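Uracil-DNA glycosylase (Nitratifractor salsuginis, PDB 5X3G) belongs to the uracil-DNA glycosylase family and folds as a single alpha/beta domain built round a short, four-stranded parallel sheet. Local coordinates at residues R58-F63 with M169-T174; V71-F76 with W243-P248; I88-I93 with N158-G163. All blocks are in the same frame, centred on the assembly; numbering follows the deposited sequence.

Contact 1 (R58-F63 with M169-T174); sequences RLLAAF and MALLFT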
ATOM      1  N   ARG A  58      -4.404 -11.869   6.371  1.00 30.30           N
ATOM      2  CA  ARG A  58      -3.613 -10.814   5.751  1.00 31.01           C
ATOM      3  C   ARG A  58      -4.421  -9.573   5.409  1.00 26.53           C
ATOM      4  O   ARG A  58      -3.842  -8.597   4.917  1.00 29.04           O
ATOM      5  CB  ARG A  58      -2.939 -11.328   4.473  1.00 27.95           C
ATOM      6  CG  ARG A  58      -1.487 -11.711   4.628  1.00 32.54           C
ATOM      7  CD  ARG A  58      -1.242 -13.069   4.013  1.00 43.32           C
ATOM      8  NE  ARG A  58       0.177 -13.384   3.923  1.00 41.76           N
ATOM      9  CZ  ARG A  58       0.661 -14.619   3.853  1.00 54.30           C
ATOM     10  NH1 ARG A  58      -0.164 -15.657   3.881  1.00 69.07           N
ATOM     11  NH2 ARG A  58       1.969 -14.814   3.763  1.00 49.79           N
ATOM     12  N   LEU A  59      -5.737  -9.582   5.648  1.00 24.81           N
ATOM     13  CA  LEU A  59      -6.587  -8.464   5.245  1.00 31.76           C
ATOM     14  C   LEU A  59      -6.080  -7.140   5.804  1.00 32.27           C
ATOM     15  O   LEU A  59      -6.208  -6.093   5.155  1.00 25.27           O
ATOM     16  CB  LEU A  59      -8.024  -8.717   5.700  1.00 28.12           C
ATOM     17  CG  LEU A  59      -8.792  -9.811   4.956  1.00 30.42           C
ATOM     18  CD1 LEU A  59     -10.121 -10.103   5.639  1.00 31.31           C
ATOM     19  CD2 LEU A  59      -9.010  -9.415   3.502  1.00 28.16           C
ATOM     20  N   LEU A  60      -5.487  -7.170   6.999  1.00 24.90           N
ATOM     21  CA  LEU A  60      -5.050  -5.974   7.708  1.00 27.16           C
ATOM     22  C   LEU A  60      -3.534  -5.927   7.878  1.00 19.38           C
ATOM     23  O   LEU A  60      -3.032  -5.320   8.826  1.00 21.27           O
ATOM     24  CB  LEU A  60      -5.729  -5.898   9.072  1.00 27.73           C
ATOM     25  CG  LEU A  60      -7.255  -5.966   9.086  1.00 24.67           C
ATOM     26  CD1 LEU A  60      -7.746  -6.279  10.485  1.00 23.11           C
ATOM     27  CD2 LEU A  60      -7.848  -4.659   8.590  1.00 23.32           C
ATOM     28  N   ALA A  61      -2.797  -6.564   6.963  1.00 17.56           N
ATOM     29  CA  ALA A  61      -1.344  -6.631   7.094  1.00 25.07           C
ATOM     30  C   ALA A  61      -0.703  -5.247   7.108  1.00 23.88           C
ATOM     31  O   ALA A  61       0.387  -5.073   7.670  1.00 24.13           O
ATOM     32  CB  ALA A  61      -0.751  -7.470   5.963  1.00 22.16           C
ATOM     33  N   ALA A  62      -1.361  -4.255   6.502  1.00 25.24           N
ATOM     34  CA  ALA A  62      -0.837  -2.895   6.516  1.00 19.58           C
ATOM     35  C   ALA A  62      -0.811  -2.293   7.917  1.00 19.60           C
ATOM     36  O   ALA A  62      -0.078  -1.325   8.151  1.00 24.17           O
ATOM     37  CB  ALA A  62      -1.660  -2.011   5.582  1.00 20.47           C
ATOM     38  N   PHE A  63      -1.585  -2.843   8.851  1.00 22.79           N
ATOM     39  CA  PHE A  63      -1.638  -2.364  10.226  1.00 26.67           C
ATOM     40  C   PHE A  63      -0.823  -3.221  11.188  1.00 25.76           C
ATOM     41  O   PHE A  63      -0.850  -2.968  12.397  1.00 27.80           O
ATOM     42  CB  PHE A  63      -3.095  -2.310  10.714  1.00 24.62           C
ATOM     43  CG  PHE A  63      -4.010  -1.485   9.842  1.00 21.21           C
ATOM     44  CD1 PHE A  63      -4.310  -0.173  10.174  1.00 22.46           C
ATOM     45  CD2 PHE A  63      -4.588  -2.029   8.705  1.00 24.22           C
ATOM     46  CE1 PHE A  63      -5.159   0.586   9.381  1.00 22.11           C
ATOM     47  CE2 PHE A  63      -5.435  -1.276   7.907  1.00 22.41           C
ATOM     48  CZ  PHE A  63      -5.720   0.031   8.247  1.00 20.97           C
HETATM   49  N   MSE A 169      -8.247   0.768  -1.076  1.00 26.31           N
HETATM   50  CA  MSE A 169      -9.607   1.288  -0.897  1.00 27.56           C
HETATM   51  C   MSE A 169     -10.567   0.190  -0.450  1.00 26.41           C
HETATM   52  O   MSE A 169     -11.450   0.424   0.378  1.00 26.93           O
HETATM   53  CB  MSE A 169     -10.114   1.941  -2.183  1.00 34.22           C
HETATM   54  CG  MSE A 169      -9.380   3.213  -2.556  1.00 39.00           C
HETATM   55 SE   MSE A 169      -9.693   4.629  -1.257  1.00 53.78          SE
HETATM   56  CE  MSE A 169     -10.565   5.916  -2.436  1.00 59.99           C
ATOM     57  N   ALA A 170     -10.396  -1.004  -1.012  1.00 19.81           N
ATOM     58  CA  ALA A 170     -11.023  -2.219  -0.516  1.00 26.37           C
ATOM     59  C   ALA A 170      -9.925  -3.203  -0.139  1.00 26.10           C
ATOM     60  O   ALA A 170      -8.914  -3.310  -0.837  1.00 28.37           O
ATOM     61  CB  ALA A 170     -11.960  -2.841  -1.559  1.00 26.28           C
ATOM     62  N   LEU A 171     -10.120  -3.920   0.965  1.00 26.69           N
ATOM     63  CA  LEU A 171      -9.085  -4.796   1.500  1.00 27.66           C
ATOM     64  C   LEU A 171      -9.148  -6.219   0.957  1.00 24.75           C
ATOM     65  O   LEU A 171      -8.291  -7.035   1.313  1.00 22.92           O
ATOM     66  CB  LEU A 171      -9.162  -4.835   3.030  1.00 21.99           C
ATOM     67  CG  LEU A 171      -9.021  -3.501   3.765  1.00 23.67           C
ATOM     68  CD1 LEU A 171      -8.895  -3.738   5.264  1.00 22.17           C
ATOM     69  CD2 LEU A 171      -7.837  -2.699   3.239  1.00 25.36           C
ATOM     70  N   LEU A 172     -10.125  -6.545   0.113  1.00 25.07           N
ATOM     71  CA  LEU A 172     -10.219  -7.895  -0.422  1.00 27.18           C
ATOM     72  C   LEU A 172     -10.643  -7.846  -1.882  1.00 24.81           C
ATOM     73  O   LEU A 172     -11.226  -6.867  -2.352  1.00 31.60           O
ATOM     74  CB  LEU A 172     -11.180  -8.766   0.407  1.00 23.67           C
ATOM     75  CG  LEU A 172     -12.662  -8.399   0.545  1.00 32.63           C
ATOM     76  CD1 LEU A 172     -13.474  -8.761  -0.695  1.00 31.58           C
ATOM     77  CD2 LEU A 172     -13.243  -9.064   1.785  1.00 28.56           C
ATOM     78  N   PHE A 173     -10.351  -8.939  -2.586  1.00 29.41           N
ATOM     79  CA  PHE A 173     -10.621  -9.090  -4.009  1.00 29.19           C
ATOM     80  C   PHE A 173     -11.266 -10.448  -4.235  1.00 28.21           C
ATOM     81  O   PHE A 173     -10.802 -11.451  -3.686  1.00 30.37           O
ATOM     82  CB  PHE A 173      -9.322  -8.969  -4.820  1.00 32.97           C
ATOM     83  CG  PHE A 173      -9.467  -9.306  -6.284  1.00 32.27           C
ATOM     84  CD1 PHE A 173      -9.692  -8.306  -7.214  1.00 30.51           C
ATOM     85  CD2 PHE A 173      -9.340 -10.612  -6.734  1.00 37.74           C
ATOM     86  CE1 PHE A 173      -9.811  -8.600  -8.557  1.00 31.09           C
ATOM     87  CE2 PHE A 173      -9.462 -10.916  -8.077  1.00 33.91           C
ATOM     88  CZ  PHE A 173      -9.695  -9.906  -8.988  1.00 31.77           C
ATOM     89  N   THR A 174     -12.326 -10.483  -5.043  1.00 30.46           N
ATOM     90  CA  THR A 174     -12.961 -11.736  -5.437  1.00 35.60           C
ATOM     91  C   THR A 174     -12.812 -11.997  -6.930  1.00 36.86           C
ATOM     92  O   THR A 174     -12.308 -13.049  -7.334  1.00 43.38           O
ATOM     93  CB  THR A 174     -14.445 -11.737  -5.038  1.00 34.50           C
ATOM     94  OG1 THR A 174     -15.103 -10.600  -5.611  1.00 39.54           O
ATOM     95  CG2 THR A 174     -14.591 -11.691  -3.528  1.00 27.69           C
TER
HETATM   96  O   HOH W   1      -6.073  -6.375   2.153  1.00 24.83           O
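L59, L60 and L171 share a first torsion that sets CG beside the backbone N (chi1 -71°, -55° and -58°), which helps to place L59 CD2, L60 CD2 and L171 CD1 where the segments touch. They meet in a loop-to-loop seam of the alpha/beta fold: residues 58-63, a type I beta turn from R58 to A61 running into a short 3-10 segment, lie against the loop that leaves the edge strand 164-168. L171 aims its side chain at the turn, and its CD1 meets L59 O at 3.6 Å and, where the two leucines slant across one another, L60 CD2 also at 3.6 Å. The L59 side chain acts through CD2, which reaches L172 CB at 3.8 Å, the two side chains lying alongside and pointing the same way, and also comes to 3.3 Å from L171 O. All four touching residues are buried; helix 40-48 adds M46 against L59 and W45 against L172, and L60 rests on helix 11-20. No direct hydrogen bond crosses between the segments. A single water instead gives one hydrogen to L59 O at 3.0 Å and another to L171 O, the latter at 2.5 Å, a length short enough to be doubtful.

Contact 2 (V71-F76 with W243-P248); sequences VRYILF and WELFGP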
ATOM      1  N   VAL A  71       1.999   6.649  11.857  1.00 30.00           N
ATOM      2  CA  VAL A  71       1.550   6.877  10.486  1.00 35.25           C
ATOM      3  C   VAL A  71       1.838   8.330  10.122  1.00 30.48           C
ATOM      4  O   VAL A  71       1.236   9.253  10.677  1.00 28.29           O
ATOM      5  CB  VAL A  71       0.064   6.548  10.316  1.00 27.81           C
ATOM      6  CG1 VAL A  71      -0.377   6.813   8.879  1.00 20.64           C
ATOM      7  CG2 VAL A  71      -0.205   5.103  10.701  1.00 32.95           C
ATOM      8  N   ARG A  72       2.767   8.536   9.194  1.00 26.49           N
ATOM      9  CA  ARG A  72       3.036   9.855   8.636  1.00 23.71           C
ATOM     10  C   ARG A  72       2.405  10.051   7.267  1.00 24.60           C
ATOM     11  O   ARG A  72       2.115  11.191   6.886  1.00 23.40           O
ATOM     12  CB  ARG A  72       4.547  10.084   8.527  1.00 28.35           C
ATOM     13  CG  ARG A  72       5.315   9.723   9.786  1.00 29.73           C
ATOM     14  CD  ARG A  72       6.812   9.848   9.571  1.00 37.11           C
ATOM     15  NE  ARG A  72       7.167  11.048   8.816  1.00 44.97           N
ATOM     16  CZ  ARG A  72       8.284  11.178   8.105  1.00 47.80           C
ATOM     17  NH1 ARG A  72       9.155  10.180   8.050  1.00 42.81           N
ATOM     18  NH2 ARG A  72       8.529  12.305   7.452  1.00 44.68           N
ATOM     19  N   TYR A  73       2.191   8.966   6.528  1.00 22.30           N
ATOM     20  CA  TYR A  73       1.593   9.007   5.205  1.00 22.12           C
ATOM     21  C   TYR A  73       0.614   7.852   5.070  1.00 24.86           C
ATOM     22  O   TYR A  73       0.763   6.812   5.717  1.00 29.17           O
ATOM     23  CB  TYR A  73       2.641   8.899   4.090  1.00 21.20           C
ATOM     24  CG  TYR A  73       3.669  10.006   4.053  1.00 30.27           C
ATOM     25  CD1 TYR A  73       3.440  11.175   3.337  1.00 23.11           C
ATOM     26  CD2 TYR A  73       4.879   9.874   4.720  1.00 25.04           C
ATOM     27  CE1 TYR A  73       4.384  12.185   3.297  1.00 29.43           C
ATOM     28  CE2 TYR A  73       5.827  10.876   4.685  1.00 28.16           C
ATOM     29  CZ  TYR A  73       5.577  12.028   3.974  1.00 31.48           C
ATOM     30  OH  TYR A  73       6.524  13.025   3.939  1.00 43.73           O
ATOM     31  N   ILE A  74      -0.384   8.038   4.211  1.00 18.63           N
ATOM     32  CA  ILE A  74      -1.292   6.968   3.812  1.00 27.61           C
ATOM     33  C   ILE A  74      -1.257   6.905   2.293  1.00 25.58           C
ATOM     34  O   ILE A  74      -1.846   7.758   1.619  1.00 23.55           O
ATOM     35  CB  ILE A  74      -2.725   7.185   4.317  1.00 25.52           C
ATOM     36  CG1 ILE A  74      -2.737   7.386   5.834  1.00 30.72           C
ATOM     37  CG2 ILE A  74      -3.611   6.011   3.923  1.00 22.52           C
ATOM     38  CD1 ILE A  74      -4.129   7.452   6.419  1.00 28.24           C
ATOM     39  N   LEU A  75      -0.564   5.908   1.755  1.00 26.32           N
ATOM     40  CA  LEU A  75      -0.442   5.714   0.318  1.00 25.16           C
ATOM     41  C   LEU A  75      -1.542   4.768  -0.143  1.00 23.65           C
ATOM     42  O   LEU A  75      -1.623   3.630   0.334  1.00 22.11           O
ATOM     43  CB  LEU A  75       0.943   5.161  -0.025  1.00 19.73           C
ATOM     44  CG  LEU A  75       1.404   5.151  -1.486  1.00 21.50           C
ATOM     45  CD1 LEU A  75       2.913   5.077  -1.508  1.00 23.91           C
ATOM     46  CD2 LEU A  75       0.819   3.980  -2.262  1.00 20.33           C
ATOM     47  N   PHE A  76      -2.367   5.225  -1.079  1.00 21.57           N
ATOM     48  CA  PHE A  76      -3.563   4.486  -1.458  1.00 21.67           C
ATOM     49  C   PHE A  76      -3.334   3.577  -2.659  1.00 22.99           C
ATOM     50  O   PHE A  76      -2.546   3.875  -3.560  1.00 23.52           O
ATOM     51  CB  PHE A  76      -4.717   5.439  -1.770  1.00 23.11           C
ATOM     52  CG  PHE A  76      -5.412   5.979  -0.551  1.00 27.50           C
ATOM     53  CD1 PHE A  76      -6.422   5.258   0.064  1.00 29.13           C
ATOM     54  CD2 PHE A  76      -5.069   7.217  -0.029  1.00 30.88           C
ATOM     55  CE1 PHE A  76      -7.073   5.754   1.182  1.00 34.95           C
ATOM     56  CE2 PHE A  76      -5.715   7.719   1.089  1.00 37.91           C
ATOM     57  CZ  PHE A  76      -6.718   6.985   1.696  1.00 24.58           C
ATOM     58  N   TRP A 243      10.443  12.578  -6.935  1.00 31.32           N
ATOM     59  CA  TRP A 243      11.775  12.661  -6.338  1.00 25.87           C
ATOM     60  C   TRP A 243      11.735  13.383  -5.002  1.00 28.85           C
ATOM     61  O   TRP A 243      12.406  12.977  -4.046  1.00 33.20           O
ATOM     62  CB  TRP A 243      12.747  13.396  -7.259  1.00 29.65           C
ATOM     63  CG  TRP A 243      12.934  12.843  -8.629  1.00 28.22           C
ATOM     64  CD1 TRP A 243      12.406  11.699  -9.153  1.00 30.27           C
ATOM     65  CD2 TRP A 243      13.726  13.431  -9.662  1.00 34.86           C
ATOM     66  NE1 TRP A 243      12.821  11.543 -10.457  1.00 30.74           N
ATOM     67  CE2 TRP A 243      13.635  12.595 -10.791  1.00 35.58           C
ATOM     68  CE3 TRP A 243      14.507  14.587  -9.738  1.00 50.88           C
ATOM     69  CZ2 TRP A 243      14.294  12.882 -11.984  1.00 41.27           C
ATOM     70  CZ3 TRP A 243      15.160  14.870 -10.920  1.00 45.54           C
ATOM     71  CH2 TRP A 243      15.050  14.022 -12.027  1.00 43.45           C
ATOM     72  N   GLU A 244      10.973  14.475  -4.920  1.00 27.86           N
ATOM     73  CA  GLU A 244      10.955  15.241  -3.682  1.00 31.54           C
ATOM     74  C   GLU A 244      10.122  14.564  -2.602  1.00 26.71           C
ATOM     75  O   GLU A 244      10.455  14.671  -1.415  1.00 28.73           O
ATOM     76  CB  GLU A 244      10.446  16.660  -3.938  1.00 31.12           C
ATOM     77  CG  GLU A 244      10.492  17.539  -2.697  1.00 46.80           C
ATOM     78  CD  GLU A 244      10.232  19.000  -2.992  1.00 50.61           C
ATOM     79  OE1 GLU A 244      10.045  19.346  -4.176  1.00 36.54           O
ATOM     80  OE2 GLU A 244      10.215  19.804  -2.035  1.00 59.26           O
ATOM     81  N   LEU A 245       9.052  13.859  -2.975  1.00 31.68           N
ATOM     82  CA  LEU A 245       8.264  13.180  -1.950  1.00 26.31           C
ATOM     83  C   LEU A 245       8.988  11.949  -1.407  1.00 28.05           C
ATOM     84  O   LEU A 245       9.131  11.792  -0.190  1.00 28.57           O
ATOM     85  CB  LEU A 245       6.892  12.791  -2.502  1.00 26.43           C
ATOM     86  CG  LEU A 245       6.050  11.924  -1.561  1.00 19.24           C
ATOM     87  CD1 LEU A 245       5.833  12.627  -0.232  1.00 23.26           C
ATOM     88  CD2 LEU A 245       4.717  11.582  -2.199  1.00 23.28           C
ATOM     89  N   PHE A 246       9.461  11.074  -2.293  1.00 28.15           N
ATOM     90  CA  PHE A 246      10.008   9.789  -1.877  1.00 26.86           C
ATOM     91  C   PHE A 246      11.509   9.815  -1.638  1.00 19.78           C
ATOM     92  O   PHE A 246      12.026   8.927  -0.954  1.00 26.80           O
ATOM     93  CB  PHE A 246       9.683   8.721  -2.922  1.00 21.48           C
ATOM     94  CG  PHE A 246       8.218   8.454  -3.066  1.00 31.42           C
ATOM     95  CD1 PHE A 246       7.514   7.813  -2.059  1.00 23.05           C
ATOM     96  CD2 PHE A 246       7.539   8.854  -4.201  1.00 28.97           C
ATOM     97  CE1 PHE A 246       6.161   7.573  -2.187  1.00 22.02           C
ATOM     98  CE2 PHE A 246       6.188   8.612  -4.334  1.00 19.25           C
ATOM     99  CZ  PHE A 246       5.496   7.976  -3.327  1.00 21.03           C
ATOM    100  N   GLY A 247      12.213  10.793  -2.197  1.00 22.68           N
ATOM    101  CA  GLY A 247      13.638  10.939  -2.005  1.00 27.44           C
ATOM    102  C   GLY A 247      14.083  10.852  -0.556  1.00 27.11           C
ATOM    103  O   GLY A 247      14.950  10.047  -0.208  1.00 20.57           O
ATOM    104  N   PRO A 248      13.498  11.678   0.321  1.00 25.83           N
ATOM    105  CA  PRO A 248      13.895  11.638   1.739  1.00 22.73           C
ATOM    106  C   PRO A 248      13.653  10.304   2.415  1.00 26.67           C
ATOM    107  O   PRO A 248      14.203  10.066   3.498  1.00 26.52           O
ATOM    108  CB  PRO A 248      13.037  12.741   2.372  1.00 30.00           C
ATOM    109  CG  PRO A 248      12.767  13.679   1.254  1.00 30.21           C
ATOM    110  CD  PRO A 248      12.596  12.810   0.046  1.00 26.88           C
TER
HETATM  111  O   HOH W   2       8.854  12.599   2.440  1.00 32.25           O
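Two apolar touches join Y73 and L75 to L245 and F246. L245 CD1 comes to 3.8 Å from Y73 CE1, approaching the ring obliquely as the two side chains slide past one another in opposite directions. L75 meets F246 differently: the side chains are almost perpendicular, and L75 CD1 sits at the ring's edge, near its plane, 4.2 Å from F246 CE1. With CG of L245 trans to the backbone N (chi1 173°), its isobutyl group leads toward the strand; CD1 serves the tyrosine, while CD2 lies 3.8 Å above one face of the neighbouring F246 ring, offset toward the rim. That ring also makes an edge-to-face pair with F119 of helix 114-126. The polar link is indirect. One water stands 2.8 Å from Y73 OH and donates to L245 O, also at 2.8 Å, so the phenol is tied to a helix carbonyl without touching it. Y73 and L75, alternate residues of strand 73-77, thus meet helix 240-246 from one side of the sheet, whereas I74 and F76 point to the other: the helix-on-sheet packing of a layered alpha/beta domain.

Contact 3 (I88-I93 with N158-G163); sequences IGYAFI and NFERSG
The Y90 ring receives E160 OE2 at its edge, near its own plane and 3.6 Å from CE1, with the carboxylate turned 81° against the ring; I88 CG1 lies in the ring plane as well, at another stretch of edge. The F92 ring likewise presents an edge, CD2 standing 4.2 Å from F159 CZ, and the two side chains run nearly at right angles. F92 CD2 and I93 CD1 both approach the F159 ring obliquely.

I93 CD1 lies 4.0 Å from both F159 CD2 and F159 CE2, as the two side chains pass in opposite directions. With CB of I93 directed at the helix, chi1 -55° and chi2 -61° together place this methyl against F159. F92 also makes an edge-to-face pair with F119, which links the cluster to helix 114-126.

E160 does not depend on the tyrosine for its polar partner: OE1 forms a salt bridge with R156, one turn earlier in the same helix, which probably steadies the carboxylate while its other oxygen, OE2, faces the ring edge.

Behind these side chains helix 152-161 stops. G163 takes a positive phi, its N bonding to E160 O at 2.9 Å, while V164 N reaches back to F159 O. This is a Schellman motif, here turning the chain directly from helix into strand 164-168 of the central parallel sheet.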
ATOM      1  N   ILE A  88      -1.149  -9.539  -0.759  1.00 25.23           N
ATOM      2  CA  ILE A  88      -0.606  -9.902   0.546  1.00 30.48           C
ATOM      3  C   ILE A  88      -0.979  -8.866   1.599  1.00 22.84           C
ATOM      4  O   ILE A  88      -0.331  -8.777   2.647  1.00 26.50           O
ATOM      5  CB  ILE A  88       0.924 -10.080   0.482  1.00 28.46           C
ATOM      6  CG1 ILE A  88       1.603  -8.779   0.048  1.00 27.95           C
ATOM      7  CG2 ILE A  88       1.300 -11.226  -0.450  1.00 33.94           C
ATOM      8  CD1 ILE A  88       3.110  -8.817   0.187  1.00 23.03           C
ATOM      9  N   GLY A  89      -2.019  -8.079   1.336  1.00 20.70           N
ATOM     10  CA  GLY A  89      -2.545  -7.170   2.337  1.00 17.95           C
ATOM     11  C   GLY A  89      -1.918  -5.796   2.378  1.00 25.98           C
ATOM     12  O   GLY A  89      -2.155  -5.051   3.337  1.00 21.87           O
ATOM     13  N   TYR A  90      -1.123  -5.437   1.372  1.00 25.16           N
ATOM     14  CA  TYR A  90      -0.509  -4.122   1.270  1.00 19.77           C
ATOM     15  C   TYR A  90      -0.867  -3.496  -0.065  1.00 19.66           C
ATOM     16  O   TYR A  90      -0.876  -4.175  -1.096  1.00 24.35           O
ATOM     17  CB  TYR A  90       1.021  -4.190   1.375  1.00 23.90           C
ATOM     18  CG  TYR A  90       1.551  -4.724   2.681  1.00 22.35           C
ATOM     19  CD1 TYR A  90       1.681  -3.899   3.788  1.00 18.14           C
ATOM     20  CD2 TYR A  90       1.951  -6.048   2.799  1.00 22.86           C
ATOM     21  CE1 TYR A  90       2.179  -4.380   4.983  1.00 24.32           C
ATOM     22  CE2 TYR A  90       2.451  -6.541   3.990  1.00 27.73           C
ATOM     23  CZ  TYR A  90       2.562  -5.701   5.080  1.00 34.81           C
ATOM     24  OH  TYR A  90       3.063  -6.186   6.267  1.00 25.38           O
ATOM     25  N   ALA A  91      -1.152  -2.199  -0.044  1.00 20.81           N
ATOM     26  CA  ALA A  91      -1.186  -1.447  -1.286  1.00 24.10           C
ATOM     27  C   ALA A  91       0.197  -1.452  -1.925  1.00 20.51           C
ATOM     28  O   ALA A  91       1.223  -1.474  -1.238  1.00 27.20           O
ATOM     29  CB  ALA A  91      -1.650  -0.012  -1.033  1.00 16.67           C
ATOM     30  N   PHE A  92       0.212  -1.489  -3.259  1.00 22.95           N
ATOM     31  CA  PHE A  92       1.411  -1.277  -4.064  1.00 22.68           C
ATOM     32  C   PHE A  92       2.395  -2.445  -4.021  1.00 33.78           C
ATOM     33  O   PHE A  92       3.075  -2.707  -5.017  1.00 40.63           O
ATOM     34  CB  PHE A  92       2.118   0.014  -3.639  1.00 27.68           C
ATOM     35  CG  PHE A  92       2.963   0.620  -4.718  1.00 25.54           C
ATOM     36  CD1 PHE A  92       2.497   0.672  -6.021  1.00 30.05           C
ATOM     37  CD2 PHE A  92       4.214   1.141  -4.436  1.00 33.27           C
ATOM     38  CE1 PHE A  92       3.261   1.225  -7.023  1.00 35.80           C
ATOM     39  CE2 PHE A  92       4.986   1.697  -5.437  1.00 24.11           C
ATOM     40  CZ  PHE A  92       4.508   1.740  -6.733  1.00 27.75           C
ATOM     41  N   ILE A  93       2.487  -3.151  -2.897  1.00 26.87           N
ATOM     42  CA  ILE A  93       3.461  -4.229  -2.754  1.00 26.02           C
ATOM     43  C   ILE A  93       2.917  -5.488  -3.416  1.00 29.40           C
ATOM     44  O   ILE A  93       1.915  -6.057  -2.969  1.00 35.68           O
ATOM     45  CB  ILE A  93       3.794  -4.491  -1.280  1.00 26.32           C
ATOM     46  CG1 ILE A  93       4.255  -3.205  -0.600  1.00 26.82           C
ATOM     47  CG2 ILE A  93       4.881  -5.542  -1.167  1.00 22.18           C
ATOM     48  CD1 ILE A  93       5.502  -2.598  -1.210  1.00 28.57           C
ATOM     49  N   ASN A 158      10.751  -0.750   4.563  1.00 23.27           N
ATOM     50  CA  ASN A 158      11.242   0.623   4.514  1.00 23.66           C
ATOM     51  C   ASN A 158      10.104   1.620   4.335  1.00 27.30           C
ATOM     52  O   ASN A 158      10.174   2.733   4.870  1.00 24.20           O
ATOM     53  CB  ASN A 158      12.267   0.784   3.392  1.00 19.72           C
ATOM     54  CG  ASN A 158      13.594   0.127   3.714  1.00 31.81           C
ATOM     55  OD1 ASN A 158      13.855  -0.256   4.858  1.00 30.32           O
ATOM     56  ND2 ASN A 158      14.450   0.011   2.707  1.00 28.92           N
ATOM     57  N   PHE A 159       9.066   1.259   3.574  1.00 26.08           N
ATOM     58  CA  PHE A 159       7.845   2.058   3.575  1.00 23.21           C
ATOM     59  C   PHE A 159       7.342   2.260   4.996  1.00 27.69           C
ATOM     60  O   PHE A 159       7.010   3.379   5.403  1.00 22.05           O
ATOM     61  CB  PHE A 159       6.755   1.388   2.737  1.00 24.83           C
ATOM     62  CG  PHE A 159       6.768   1.771   1.289  1.00 23.79           C
ATOM     63  CD1 PHE A 159       6.510   3.075   0.898  1.00 18.20           C
ATOM     64  CD2 PHE A 159       6.994   0.816   0.314  1.00 19.66           C
ATOM     65  CE1 PHE A 159       6.506   3.422  -0.439  1.00 26.57           C
ATOM     66  CE2 PHE A 159       6.991   1.155  -1.022  1.00 20.09           C
ATOM     67  CZ  PHE A 159       6.744   2.462  -1.401  1.00 22.88           C
ATOM     68  N   GLU A 160       7.278   1.171   5.769  1.00 23.53           N
ATOM     69  CA  GLU A 160       6.753   1.284   7.126  1.00 29.54           C
ATOM     70  C   GLU A 160       7.691   2.070   8.039  1.00 25.81           C
ATOM     71  O   GLU A 160       7.221   2.805   8.915  1.00 31.38           O
ATOM     72  CB  GLU A 160       6.470  -0.107   7.690  1.00 27.42           C
ATOM     73  CG  GLU A 160       5.324  -0.801   6.967  1.00 29.60           C
ATOM     74  CD  GLU A 160       5.043  -2.193   7.486  1.00 35.71           C
ATOM     75  OE1 GLU A 160       6.012  -2.940   7.733  1.00 36.23           O
ATOM     76  OE2 GLU A 160       3.851  -2.539   7.641  1.00 31.73           O
ATOM     77  N   ARG A 161       9.008   1.944   7.845  1.00 23.42           N
ATOM     78  CA  ARG A 161       9.951   2.757   8.608  1.00 30.43           C
ATOM     79  C   ARG A 161       9.713   4.240   8.381  1.00 31.19           C
ATOM     80  O   ARG A 161       9.888   5.047   9.303  1.00 25.09           O
ATOM     81  CB  ARG A 161      11.393   2.405   8.235  1.00 33.78           C
ATOM     82  CG  ARG A 161      11.918   1.101   8.808  1.00 37.63           C
ATOM     83  CD  ARG A 161      13.405   0.974   8.522  1.00 46.39           C
ATOM     84  NE  ARG A 161      14.033  -0.130   9.238  1.00 49.98           N
ATOM     85  CZ  ARG A 161      14.115  -1.371   8.772  1.00 58.88           C
ATOM     86  NH1 ARG A 161      13.601  -1.668   7.588  1.00 43.02           N
ATOM     87  NH2 ARG A 161      14.712  -2.314   9.490  1.00 43.06           N
ATOM     88  N   SER A 162       9.316   4.615   7.168  1.00 26.83           N
ATOM     89  CA  SER A 162       9.007   5.995   6.836  1.00 23.62           C
ATOM     90  C   SER A 162       7.586   6.387   7.219  1.00 26.34           C
ATOM     91  O   SER A 162       7.152   7.493   6.883  1.00 28.11           O
ATOM     92  CB  SER A 162       9.236   6.232   5.341  1.00 25.21           C
ATOM     93  OG  SER A 162      10.604   6.042   5.012  1.00 31.69           O
ATOM     94  N   GLY A 163       6.859   5.515   7.915  1.00 26.03           N
ATOM     95  CA  GLY A 163       5.544   5.865   8.417  1.00 24.61           C
ATOM     96  C   GLY A 163       4.442   5.820   7.386  1.00 23.88           C
ATOM     97  O   GLY A 163       3.451   6.549   7.510  1.00 21.62           O
TER

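Overall arrangement
From the N terminus, the chain passes through 58-63, then strand 73-77 and the loop at 88-93, before any partner arrives. Contact 3 closes first, when helix 152-161 returns to that loop. Strand 164-168 follows, and beyond it contact 1 closes a longer loop that encloses contact 3. Contact 2 waits for helix 240-246; its loop also encloses contact 3 but crosses that of contact 1. The centres of contacts 1 and 2 lie about 20 Å apart, yet M169 touches F76. Probable backbone hydrogen bonds from R72 and Y73 to G163 join contacts 2 and 3. Contact 1 thus joins two loops at the sheet's edge, contact 2 packs helix on strand, and contact 3 ties loop to helix.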